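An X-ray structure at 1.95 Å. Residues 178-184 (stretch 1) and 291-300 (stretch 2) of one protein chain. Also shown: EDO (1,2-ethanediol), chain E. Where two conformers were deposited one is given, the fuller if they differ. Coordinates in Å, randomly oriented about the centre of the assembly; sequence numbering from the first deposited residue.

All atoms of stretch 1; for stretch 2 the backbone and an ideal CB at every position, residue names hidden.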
# COMPACT_ATOMS: atom_id res chain seq x y z
N PRO A 178 -4.73 -9.86 -17.04
CA PRO A 178 -3.44 -9.48 -16.46
C PRO A 178 -2.80 -8.24 -17.12
O PRO A 178 -1.60 -8.22 -17.35
CB PRO A 178 -2.58 -10.70 -16.78
CG PRO A 178 -3.08 -11.11 -18.20
CD PRO A 178 -4.55 -10.68 -18.26
N GLY A 179 -3.61 -7.22 -17.43
CA GLY A 179 -3.10 -5.99 -18.04
C GLY A 179 -2.00 -5.39 -17.18
O GLY A 179 -2.07 -5.41 -15.94
N ARG A 180 -0.95 -4.86 -17.81
CA ARG A 180 0.14 -4.29 -17.02
C ARG A 180 -0.31 -3.00 -16.35
O ARG A 180 0.37 -2.49 -15.45
CB ARG A 180 1.39 -4.02 -17.87
CG ARG A 180 1.17 -3.03 -18.98
CD ARG A 180 2.35 -2.08 -19.23
NE ARG A 180 1.84 -1.10 -20.19
CZ ARG A 180 1.82 0.22 -20.04
NH1 ARG A 180 2.40 0.79 -18.98
NH2 ARG A 180 1.25 0.96 -20.97
N GLY A 181 -1.45 -2.47 -16.80
CA GLY A 181 -1.91 -1.17 -16.34
C GLY A 181 -1.24 -0.07 -17.14
O GLY A 181 -0.77 -0.30 -18.28
N LYS A 182 -1.20 1.13 -16.57
CA LYS A 182 -0.68 2.30 -17.30
C LYS A 182 0.12 3.20 -16.36
O LYS A 182 -0.18 3.25 -15.16
CB LYS A 182 -1.82 3.10 -17.95
CG LYS A 182 -2.50 2.38 -19.10
CD LYS A 182 -3.71 3.11 -19.64
CE LYS A 182 -4.41 2.28 -20.74
NZ LYS A 182 -5.61 3.01 -21.27
N PHE A 183 1.12 3.89 -16.92
CA PHE A 183 1.81 4.98 -16.20
C PHE A 183 0.82 6.08 -15.80
O PHE A 183 -0.17 6.30 -16.49
CB PHE A 183 2.96 5.57 -17.05
CG PHE A 183 4.12 4.63 -17.24
CD1 PHE A 183 4.50 4.22 -18.51
CD2 PHE A 183 4.86 4.18 -16.16
CE1 PHE A 183 5.57 3.35 -18.70
CE2 PHE A 183 5.95 3.30 -16.33
CZ PHE A 183 6.31 2.90 -17.61
N GLN A 184 1.10 6.76 -14.70
CA GLN A 184 0.14 7.65 -14.03
C GLN A 184 0.73 9.03 -13.80
O GLN A 184 0.55 9.65 -12.73
CB GLN A 184 -0.28 7.02 -12.70
CG GLN A 184 -0.95 5.64 -12.84
CD GLN A 184 -2.30 5.74 -13.53
OE1 GLN A 184 -3.06 6.68 -13.30
NE2 GLN A 184 -2.62 4.76 -14.39
N UNK A 291 7.98 -9.37 -23.92
CA UNK A 291 7.79 -8.07 -24.61
C UNK A 291 7.67 -6.89 -23.64
O UNK A 291 7.95 -5.74 -24.01
CB UNK A 291 6.54 -8.13 -25.49
N UNK A 292 7.24 -7.14 -22.40
CA UNK A 292 7.12 -6.07 -21.40
C UNK A 292 7.54 -6.56 -20.00
O UNK A 292 6.73 -6.51 -19.06
CB UNK A 292 5.68 -5.55 -21.36
N UNK A 293 8.80 -7.03 -19.85
CA UNK A 293 9.20 -7.61 -18.57
C UNK A 293 9.04 -6.61 -17.43
O UNK A 293 9.46 -5.44 -17.54
CB UNK A 293 10.65 -8.10 -18.64
N UNK A 294 8.41 -7.07 -16.35
CA UNK A 294 8.15 -6.22 -15.17
C UNK A 294 7.29 -4.99 -15.48
O UNK A 294 7.34 -3.99 -14.76
CB UNK A 294 9.48 -5.76 -14.57
N UNK A 295 6.46 -5.09 -16.53
CA UNK A 295 5.66 -3.96 -16.98
C UNK A 295 4.67 -3.48 -15.94
O UNK A 295 4.44 -2.27 -15.81
CB UNK A 295 4.91 -4.33 -18.26
N UNK A 296 4.11 -4.41 -15.17
CA UNK A 296 3.10 -4.06 -14.14
C UNK A 296 3.74 -3.30 -12.97
O UNK A 296 3.24 -2.25 -12.54
CB UNK A 296 2.41 -5.32 -13.62
N UNK A 297 4.83 -3.87 -12.46
CA UNK A 297 5.63 -3.25 -11.41
C UNK A 297 6.07 -1.84 -11.80
O UNK A 297 5.97 -0.91 -11.00
CB UNK A 297 6.85 -4.11 -11.10
N UNK A 298 6.57 -1.68 -13.03
CA UNK A 298 7.05 -0.38 -13.49
C UNK A 298 5.92 0.67 -13.54
O UNK A 298 6.10 1.81 -13.06
CB UNK A 298 7.69 -0.53 -14.87
N UNK A 299 4.76 0.28 -14.08
CA UNK A 299 3.62 1.21 -14.13
C UNK A 299 3.18 1.63 -12.74
O UNK A 299 2.76 2.77 -12.53
CB UNK A 299 2.44 0.57 -14.87
N UNK A 300 3.27 0.70 -11.79
CA UNK A 300 2.93 0.98 -10.40
C UNK A 300 3.95 1.87 -9.70
O UNK A 300 3.67 2.40 -8.62
CB UNK A 300 2.79 -0.33 -9.63
C1 EDO E . 10.56 -3.85 -11.52
O1 EDO E . 11.14 -2.92 -12.43
C2 EDO E . 11.59 -4.20 -10.46
O2 EDO E . 12.54 -5.09 -11.07

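Position 291 lies out of reach of stretch 1, which sets no preference. The residue is Ala 291.

At position 292, CA-to-CB points toward stretch 1, and the ideal CB is 5.3 Å from Arg 180 CD. That gap leaves room for a long side chain beside the aliphatic part of the arginine. A flexible apolar chain would suit, and so might a polar one. The residue is Met 292. Its SD comes 3.8 Å from Arg 180 CB, and its CE lies obliquely to the guanidinium.

Position 293 is out of reach. Its phi of -59° and psi of 131° fit the second place of a type II turn, where proline is common. The residue is Pro 293.

Position 294, also out of reach, has a phi of +60°. Glycine or asparagine would be usual. The residue is His 294, at the N-cap position. An ethanediol O2 lies over one ring face.

Position 295 faces stretch 1 at close range. An ideal CB would lie 3.5 Å from Arg 180 CD and would clash with the carbonyl O of Met 292 at 2.9 Å. Glycine suits best. The residue is Gly 295. A water links its O (2.7 Å) to Arg 180 NH1 (2.8 Å).

At position 296 CA-to-CB runs sideways. The ideal CB is 3.9 Å from Arg 180 O, and the CA makes a CA-H...O contact with the same oxygen at 3.4 Å. A small or medium side chain would suit, polar or apolar. The residue is Thr 296. Its OG1 packs 3.4 Å from Arg 180 CA and is hydrogen-bonded elsewhere in the structure. A water bridges Thr 296 O (2.8 Å) and Arg 180 O (2.7 Å).

Position 297 points away, so many side chains would do. The residue is Glu 297. Its OE2 accepts a hydrogen bond from His 294 ND1 at 2.6 Å.

Position 298 points sideways, with its ideal CB 4.4 Å from Phe 183 CE2. Apolar or long polar chains would suit. The residue is Gln 298. Its backbone O lies at the ring edge, 3.6 Å from Phe 183 CE2. Its NE2 makes a weak hydrogen bond to ethanediol O1 at 3.3 Å.

At position 299 CA-to-CB points toward stretch 1. The ideal CB is 3.7 Å from Arg 180 O and 3.8 Å from Lys 182 O, so a small side chain suits. The residue is Ala 299. Its CA packs 3.8 Å from Phe 183 CD2.

At position 300 the ideal CB meets nothing of stretch 1, so the contact sets no preference. The residue is Gly 300.

Stretch 2 (291-300) AMPHGTEQAG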
# COMPACT_ATOMS: atom_id res chain seq x y z
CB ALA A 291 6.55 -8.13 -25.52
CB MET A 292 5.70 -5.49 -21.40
CG MET A 292 4.58 -6.53 -21.20
SD MET A 292 2.95 -5.85 -20.82
CE MET A 292 2.72 -4.82 -22.28
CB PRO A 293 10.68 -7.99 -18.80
CG PRO A 293 11.14 -7.03 -19.86
CD PRO A 293 9.95 -6.83 -20.76
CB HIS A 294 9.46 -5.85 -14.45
CG HIS A 294 10.27 -7.05 -14.04
ND1 HIS A 294 9.91 -7.85 -12.97
CD2 HIS A 294 11.37 -7.62 -14.58
CE1 HIS A 294 10.77 -8.84 -12.86
NE2 HIS A 294 11.67 -8.73 -13.82
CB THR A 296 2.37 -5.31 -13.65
OG1 THR A 296 1.92 -6.08 -14.79
CG2 THR A 296 1.16 -4.95 -12.76
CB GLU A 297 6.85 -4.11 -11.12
CG GLU A 297 6.53 -5.46 -10.48
CD GLU A 297 7.64 -6.49 -10.66
OE1 GLU A 297 8.43 -6.67 -9.71
OE2 GLU A 297 7.71 -7.14 -11.73
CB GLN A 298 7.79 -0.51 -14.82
CG GLN A 298 9.17 -1.16 -14.62
CD GLN A 298 9.89 -1.59 -15.88
OE1 GLN A 298 9.48 -1.27 -17.00
NE2 GLN A 298 10.98 -2.34 -15.70
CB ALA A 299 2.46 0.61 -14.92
O HOH W 1 0.54 -1.65 -12.90
O HOH W 2 4.65 -0.31 -17.70
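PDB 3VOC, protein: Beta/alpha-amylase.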